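Local coordinates for putative peptide ABC-transport system periplasmic peptide-binding protein (Campylobacter jejuni, PDB 4OEV) that binds nickel(II) outside the cytoplasm and probably delivers it to an ABC-type importer, although its family is generally assigned to peptide transport, at residues A[17-20]-A[21-24]; A[397-400]-A[401-404]; A[421-424]-A[425-429]. All blocks are in the same frame, centred on the assembly; numbering follows the deposited sequence.

Interaction 1 (A[17-20]-A[21-24]); sequences RINP and AYSE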
loop_
_atom_site.group_PDB
_atom_site.type_symbol
_atom_site.label_atom_id
_atom_site.label_comp_id
_atom_site.label_asym_id
_atom_site.label_seq_id
_atom_site.Cartn_x
_atom_site.Cartn_y
_atom_site.Cartn_z
ATOM N N ARG A 17 -0.335 14.741 6.780
ATOM C CA ARG A 17 -1.631 15.444 6.627
ATOM C C ARG A 17 -2.726 14.409 6.814
ATOM O O ARG A 17 -2.841 13.458 6.023
ATOM C CB ARG A 17 -1.728 16.125 5.252
ATOM C CG ARG A 17 -0.785 17.288 5.053
ATOM C CD ARG A 17 -0.867 17.833 3.620
ATOM N NE ARG A 17 -0.192 16.968 2.663
ATOM C CZ ARG A 17 -0.080 17.225 1.362
ATOM N NH1 ARG A 17 -0.609 18.315 0.819
ATOM N NH2 ARG A 17 0.566 16.385 0.587
ATOM N N ILE A 18 -3.458 14.503 7.925
ATOM C CA ILE A 18 -4.487 13.518 8.186
ATOM C C ILE A 18 -5.723 13.939 7.424
ATOM O O ILE A 18 -6.686 14.463 7.987
ATOM C CB ILE A 18 -4.772 13.335 9.702
ATOM C CG1 ILE A 18 -3.478 12.915 10.435
ATOM C CG2 ILE A 18 -5.824 12.235 9.906
ATOM C CD1 ILE A 18 -3.599 12.908 11.983
ATOM N N ASN A 19 -5.691 13.650 6.136
ATOM C CA ASN A 19 -6.689 14.137 5.197
ATOM C C ASN A 19 -6.783 13.108 4.088
ATOM O O ASN A 19 -5.778 12.806 3.444
ATOM C CB ASN A 19 -6.260 15.510 4.689
ATOM C CG ASN A 19 -7.189 16.088 3.663
ATOM O OD1 ASN A 19 -7.948 15.392 2.991
ATOM N ND2 ASN A 19 -7.148 17.392 3.549
ATOM N N PRO A 20 -7.972 12.518 3.911
ATOM C CA PRO A 20 -8.207 11.507 2.871
ATOM C C PRO A 20 -7.631 11.891 1.477
ATOM O O PRO A 20 -7.182 11.003 0.767
ATOM C CB PRO A 20 -9.737 11.410 2.827
ATOM C CG PRO A 20 -10.175 11.831 4.194
ATOM C CD PRO A 20 -9.123 12.668 4.822
ATOM N N ALA A 21 -7.627 13.180 1.116
ATOM C CA ALA A 21 -7.129 13.586 -0.201
ATOM C C ALA A 21 -5.640 13.262 -0.401
ATOM O O ALA A 21 -5.182 13.210 -1.558
ATOM C CB ALA A 21 -7.354 15.050 -0.423
ATOM N N TYR A 22 -4.903 13.057 0.700
ATOM C CA TYR A 22 -3.453 12.778 0.650
ATOM C C TYR A 22 -3.115 11.387 1.210
ATOM O O TYR A 22 -1.943 11.081 1.528
ATOM C CB TYR A 22 -2.675 13.912 1.402
ATOM C CG TYR A 22 -3.085 15.249 0.821
ATOM C CD1 TYR A 22 -2.683 15.593 -0.479
ATOM C CD2 TYR A 22 -3.904 16.117 1.513
ATOM C CE1 TYR A 22 -3.067 16.766 -1.061
ATOM C CE2 TYR A 22 -4.320 17.348 0.930
ATOM C CZ TYR A 22 -3.888 17.652 -0.351
ATOM O OH TYR A 22 -4.238 18.814 -0.978
ATOM N N SER A 23 -4.125 10.511 1.232
ATOM C CA SER A 23 -3.897 9.108 1.590
ATOM C C SER A 23 -2.898 8.417 0.646
ATOM O O SER A 23 -3.122 8.395 -0.565
ATOM C CB SER A 23 -5.165 8.316 1.500
ATOM O OG SER A 23 -4.898 6.958 1.770
ATOM N N GLU A 24 -1.861 7.795 1.202
ATOM C CA GLU A 24 -0.939 7.008 0.389
ATOM C C GLU A 24 -0.965 5.534 0.768
ATOM O O GLU A 24 -0.011 4.817 0.496
ATOM C CB GLU A 24 0.497 7.549 0.497
ATOM C CG GLU A 24 0.620 8.914 -0.169
ATOM C CD GLU A 24 2.050 9.345 -0.361
ATOM O OE1 GLU A 24 2.870 9.196 0.573
ATOM O OE2 GLU A 24 2.377 9.765 -1.484
#

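Interaction 2 (A[397-400]-A[401-404]); sequences VFES and SQDS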
loop_
_atom_site.group_PDB
_atom_site.type_symbol
_atom_site.label_atom_id
_atom_site.label_comp_id
_atom_site.label_asym_id
_atom_site.label_seq_id
_atom_site.Cartn_x
_atom_site.Cartn_y
_atom_site.Cartn_z
ATOM N N VAL A 397 1.890 2.705 -9.865
ATOM C CA VAL A 397 3.237 2.055 -9.664
ATOM C C VAL A 397 4.013 1.790 -10.972
ATOM O O VAL A 397 5.247 1.968 -11.005
ATOM C CB VAL A 397 3.070 0.741 -8.877
ATOM C CG1 VAL A 397 4.426 -0.115 -8.793
ATOM C CG2 VAL A 397 2.594 1.028 -7.485
ATOM N N PHE A 398 3.304 1.370 -12.025
ATOM C CA PHE A 398 3.919 0.883 -13.284
ATOM C C PHE A 398 3.642 1.777 -14.477
ATOM O O PHE A 398 4.342 1.708 -15.478
ATOM C CB PHE A 398 3.391 -0.522 -13.619
ATOM C CG PHE A 398 3.707 -1.552 -12.517
ATOM C CD1 PHE A 398 5.008 -1.982 -12.328
ATOM C CD2 PHE A 398 2.705 -2.044 -11.692
ATOM C CE1 PHE A 398 5.312 -2.904 -11.304
ATOM C CE2 PHE A 398 2.992 -2.952 -10.675
ATOM C CZ PHE A 398 4.303 -3.393 -10.490
ATOM N N GLU A 399 2.561 2.554 -14.426
ATOM C CA GLU A 399 2.227 3.290 -15.620
ATOM C C GLU A 399 3.145 4.474 -15.871
ATOM O O GLU A 399 3.609 5.179 -14.923
ATOM C CB GLU A 399 0.725 3.701 -15.540
ATOM C CG GLU A 399 -0.046 3.633 -16.855
ATOM C CD GLU A 399 -0.072 4.990 -17.467
ATOM O OE1 GLU A 399 -0.583 5.133 -18.596
ATOM O OE2 GLU A 399 0.361 5.955 -16.772
ATOM N N SER A 400 3.420 4.735 -17.167
ATOM C CA SER A 400 4.422 5.747 -17.528
ATOM C C SER A 400 4.168 7.125 -16.983
ATOM O O SER A 400 5.109 7.803 -16.586
ATOM C CB SER A 400 4.502 5.936 -19.065
ATOM O OG SER A 400 5.309 4.919 -19.617
ATOM N N SER A 401 2.900 7.599 -16.995
ATOM C CA SER A 401 2.637 8.954 -16.533
ATOM C C SER A 401 2.820 9.119 -15.014
ATOM O O SER A 401 2.724 10.236 -14.467
ATOM C CB SER A 401 1.212 9.429 -16.923
ATOM O OG SER A 401 0.208 8.664 -16.245
ATOM N N GLN A 402 3.063 8.014 -14.342
ATOM C CA GLN A 402 3.168 7.992 -12.887
ATOM C C GLN A 402 4.618 7.862 -12.442
ATOM O O GLN A 402 4.898 7.681 -11.258
ATOM C CB GLN A 402 2.315 6.823 -12.378
ATOM C CG GLN A 402 0.912 6.932 -12.897
ATOM C CD GLN A 402 0.189 8.099 -12.302
ATOM O OE1 GLN A 402 0.141 8.205 -11.088
ATOM N NE2 GLN A 402 -0.405 9.003 -13.154
ATOM N N ASP A 403 5.534 7.969 -13.412
ATOM C CA ASP A 403 6.922 8.185 -13.147
ATOM C C ASP A 403 7.095 9.358 -12.197
ATOM O O ASP A 403 6.596 10.459 -12.464
ATOM C CB ASP A 403 7.661 8.435 -14.489
ATOM C CG ASP A 403 9.187 8.479 -14.354
ATOM O OD1 ASP A 403 9.738 8.899 -13.302
ATOM O OD2 ASP A 403 9.835 8.104 -15.367
ATOM N N SER A 404 7.748 9.118 -11.059
ATOM C CA SER A 404 7.799 10.131 -10.001
ATOM C C SER A 404 8.751 11.272 -10.270
ATOM O O SER A 404 8.759 12.261 -9.496
ATOM C CB SER A 404 8.113 9.486 -8.660
ATOM O OG SER A 404 9.407 8.900 -8.609
#

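Interaction 3 (A[421-424]-A[425-429]); sequences VDIA and LQKAR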
loop_
_atom_site.group_PDB
_atom_site.type_symbol
_atom_site.label_atom_id
_atom_site.label_comp_id
_atom_site.label_asym_id
_atom_site.label_seq_id
_atom_site.Cartn_x
_atom_site.Cartn_y
_atom_site.Cartn_z
ATOM N N VAL A 421 2.457 -2.377 -21.028
ATOM C CA VAL A 421 1.930 -2.207 -19.689
ATOM C C VAL A 421 0.966 -1.019 -19.637
ATOM O O VAL A 421 -0.159 -1.168 -19.117
ATOM C CB VAL A 421 3.007 -2.021 -18.667
ATOM C CG1 VAL A 421 2.393 -1.543 -17.374
ATOM C CG2 VAL A 421 3.821 -3.390 -18.492
ATOM N N ASP A 422 1.374 0.134 -20.177
ATOM C CA ASP A 422 0.498 1.321 -20.145
ATOM C C ASP A 422 -0.866 1.029 -20.732
ATOM O O ASP A 422 -1.884 1.383 -20.136
ATOM C CB ASP A 422 1.088 2.528 -20.884
ATOM C CG ASP A 422 2.274 3.136 -20.175
ATOM O OD1 ASP A 422 2.499 2.822 -18.963
ATOM O OD2 ASP A 422 2.988 3.960 -20.823
ATOM N N ILE A 423 -0.884 0.372 -21.893
ATOM C CA ILE A 423 -2.114 0.082 -22.615
ATOM C C ILE A 423 -3.008 -0.932 -21.866
ATOM O O ILE A 423 -4.242 -0.827 -21.827
ATOM C CB ILE A 423 -1.778 -0.452 -24.010
ATOM C CG1 ILE A 423 -1.123 0.650 -24.837
ATOM C CG2 ILE A 423 -3.003 -0.983 -24.696
ATOM C CD1 ILE A 423 -0.458 0.133 -26.118
ATOM N N ALA A 424 -2.362 -1.915 -21.275
ATOM C CA ALA A 424 -3.069 -2.970 -20.593
ATOM C C ALA A 424 -3.779 -2.415 -19.380
ATOM O O ALA A 424 -4.953 -2.699 -19.175
ATOM C CB ALA A 424 -2.105 -4.093 -20.205
ATOM N N LEU A 425 -3.080 -1.629 -18.572
ATOM C CA LEU A 425 -3.691 -1.079 -17.361
ATOM C C LEU A 425 -4.780 -0.062 -17.655
ATOM O O LEU A 425 -5.745 0.109 -16.876
ATOM C CB LEU A 425 -2.644 -0.424 -16.512
ATOM C CG LEU A 425 -1.632 -1.411 -15.886
ATOM C CD1 LEU A 425 -0.663 -0.623 -15.078
ATOM C CD2 LEU A 425 -2.348 -2.425 -14.972
ATOM N N GLN A 426 -4.608 0.664 -18.741
ATOM C CA GLN A 426 -5.612 1.670 -19.114
ATOM C C GLN A 426 -6.850 0.994 -19.554
ATOM O O GLN A 426 -7.949 1.374 -19.111
ATOM C CB GLN A 426 -5.057 2.626 -20.197
ATOM C CG GLN A 426 -4.002 3.638 -19.644
ATOM C CD GLN A 426 -3.408 4.571 -20.724
ATOM O OE1 GLN A 426 -4.010 4.792 -21.776
ATOM N NE2 GLN A 426 -2.229 5.125 -20.451
ATOM N N LYS A 427 -6.727 -0.002 -20.439
ATOM C CA LYS A 427 -7.918 -0.753 -20.845
ATOM C C LYS A 427 -8.549 -1.451 -19.647
ATOM O O LYS A 427 -9.751 -1.362 -19.407
ATOM C CB LYS A 427 -7.591 -1.783 -21.930
ATOM C CG LYS A 427 -7.348 -1.172 -23.329
ATOM C CD LYS A 427 -6.744 -2.207 -24.263
ATOM C CE LYS A 427 -6.874 -1.803 -25.735
ATOM N NZ LYS A 427 -6.776 -0.334 -25.965
ATOM N N ALA A 428 -7.714 -2.094 -18.854
ATOM C CA ALA A 428 -8.222 -2.882 -17.735
ATOM C C ALA A 428 -9.090 -2.082 -16.770
ATOM O O ALA A 428 -10.074 -2.593 -16.263
ATOM C CB ALA A 428 -7.012 -3.505 -16.956
ATOM N N ARG A 429 -8.678 -0.857 -16.467
ATOM C CA ARG A 429 -9.349 -0.038 -15.464
ATOM C C ARG A 429 -10.614 0.636 -16.014
ATOM O O ARG A 429 -11.528 1.016 -15.240
ATOM C CB ARG A 429 -8.368 1.030 -14.914
ATOM C CG ARG A 429 -8.111 2.201 -15.834
ATOM C CD ARG A 429 -6.856 2.923 -15.423
ATOM N NE ARG A 429 -6.812 3.338 -14.008
ATOM C CZ ARG A 429 -6.842 4.623 -13.610
ATOM N NH1 ARG A 429 -6.746 4.950 -12.325
ATOM N NH2 ARG A 429 -6.951 5.604 -14.506
#

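Interaction 1 (A[17-20]-A[21-24])
Arg17 lays its guanidinium flat against the ring of Tyr22, five residues further along the chain, in a stacked cation-pi contact. The two planes are only 12° apart and Arg17 CZ lies 3.7 Å from the ring centroid, close to the ring normal. NH1 sits over the middle of the ring, 3.5 Å from Tyr22 CE1, while NH2 covers the CD1 side. The bend in the arginine chain at chi3 (-75°) turns the flat group back over the tyrosine. Ala21 CB lies over the opposite face, offset toward the rim, and the Asn19 amide stands steeply at the ring edge, ND2 nearest to CE2.

The backbone between these groups is a pair of overlapping type I turns. Tyr22 N bonds to Asn19 O at 2.9 Å, and Ser23 N to Pro20 O at 3.1 Å. Asn19 adds an Asx turn: with CG anti to the backbone N (chi1 177°), OD1 accepts from Ala21 N at 2.9 Å, the donor standing above the carbonyl plane. Thus both oxygens of Asn19 grip the start of the turn.

Asn154 takes Asn19 ND2, and the backbone oxygens of Asn149 and Asn96 receive Arg17 NH1 and Tyr22 OH, which ties down the end of the stack where NH1 and OH lie close together. Glu24 O meets ND1 of His26, a nickel ligand, although the side chain of Ser23 is about 12 Å from the metal. The whole turn lies in the loop between strand 6-11 and helix 30-33, with Ile18 and Pro20 resting on Ile30 of that helix.

Interaction 2 (A[397-400]-A[401-404])
Glu399 curls its carboxylate round to Ser401, and the two clasp each other over a pair of overlapping type I turns that carry the chain away from the end of helix 395-398. Glu399 is the first residue to leave helical geometry. Its side chain does not run straight out: the bend at chi2 (-97°) swings the carboxylate alongside the turn, and OE2 becomes the acceptor of two bonds from the same residue.

The two donors reach OE2 differently. Ser401 OG, at 2.8 Å, meets the syn lone pair, on the side of the other carboxylate oxygen. Ser401 N, at 3.0 Å from the same OE2, approaches from above the carboxylate plane. The hydroxyl reaches this place because OG stands between the backbone N and the carbonyl carbon (chi1 66°), on the glutamate's side of the residue. OE1 probably bonds to the amide of Gln426, which would hold the group against rotation.

Beneath this clasp the two turns are closed by backbone bonds, Gln402 N to Glu399 O at 2.9 Å and Asp403 N to Ser400 O at 3.2 Å. Asp403, just past the turn, directs its carboxylate to His415 and His417 on the way to helix 419-429, while Asn412 ND2 adds a second donor to Glu399 O. A glycerol, probably from the crystallisation liquor, also bonds to Ser401 OG.

Gln402 adds the last link. Its amide lies beside Ser401, and NE2 donates to Ser401 OG over 3.2 Å, with OG lying almost in the amide plane.

Interaction 3 (A[421-424]-A[425-429])
Val421 and Leu425 lie side by side on one face of helix 419-429, pointing the same way, with Val421 CG1 3.9 Å from Leu425 CD1. Each conformation suits the contact: Val421 CG1 is anti to the backbone N (chi1 167°), and leucine CD1 is anti to CA (chi2 180°), which leaves it beside the valine methyl.

A second pair runs along a more exposed face. Ile423 CG2 is flanked by the aliphatic part of Lys427, whose CD lies 4.0 Å from it. The lysine is extended until its last torsion, where a turn to 34° folds NZ back to 4.0 Å from Ile423 CG2, so the ammonium stays beside a methyl group.

Gln426 leaves the backbone with its CG close against Asp422 O, 3.1 Å away, then runs on extended, its NE2 close to Glu399 OE1. Asp422 sends OD1 to Ser400 N. Four backbone bonds underlie these pairs, from Leu425 N to Val421 O (3.0 Å) through to Ala428 N to Ala424 O (2.8 Å).

Val421 and Leu425 rest on Phe444 of helix 434-450, and Ala428 on Tyr441. With Ile423 and Lys427 on another, exposed face, this is the i to i+4 pattern of an amphipathic alpha helix packed against its successor in the chain.

From the N terminus, interaction 1 comes first and makes a turn within the loop between strand 6-11 and helix 30-33, close to the metal ligand His26. Some 370 residues later, interaction 2 turns the chain out of helix 395-398, and interaction 3 follows within helix 419-429. Interactions 1 and 2 close short local turns, interaction 3 only successive turns of one helix; all three are in series, so none nests or crosses another. Interaction 1 stands apart, its nearest atoms about 9 Å from interaction 2 and about 13 Å from interaction 3. Interactions 2 and 3 touch directly: polar contacts, together with Phe398 packed on Val421, bind the end of helix 395-398 to helix 419-429.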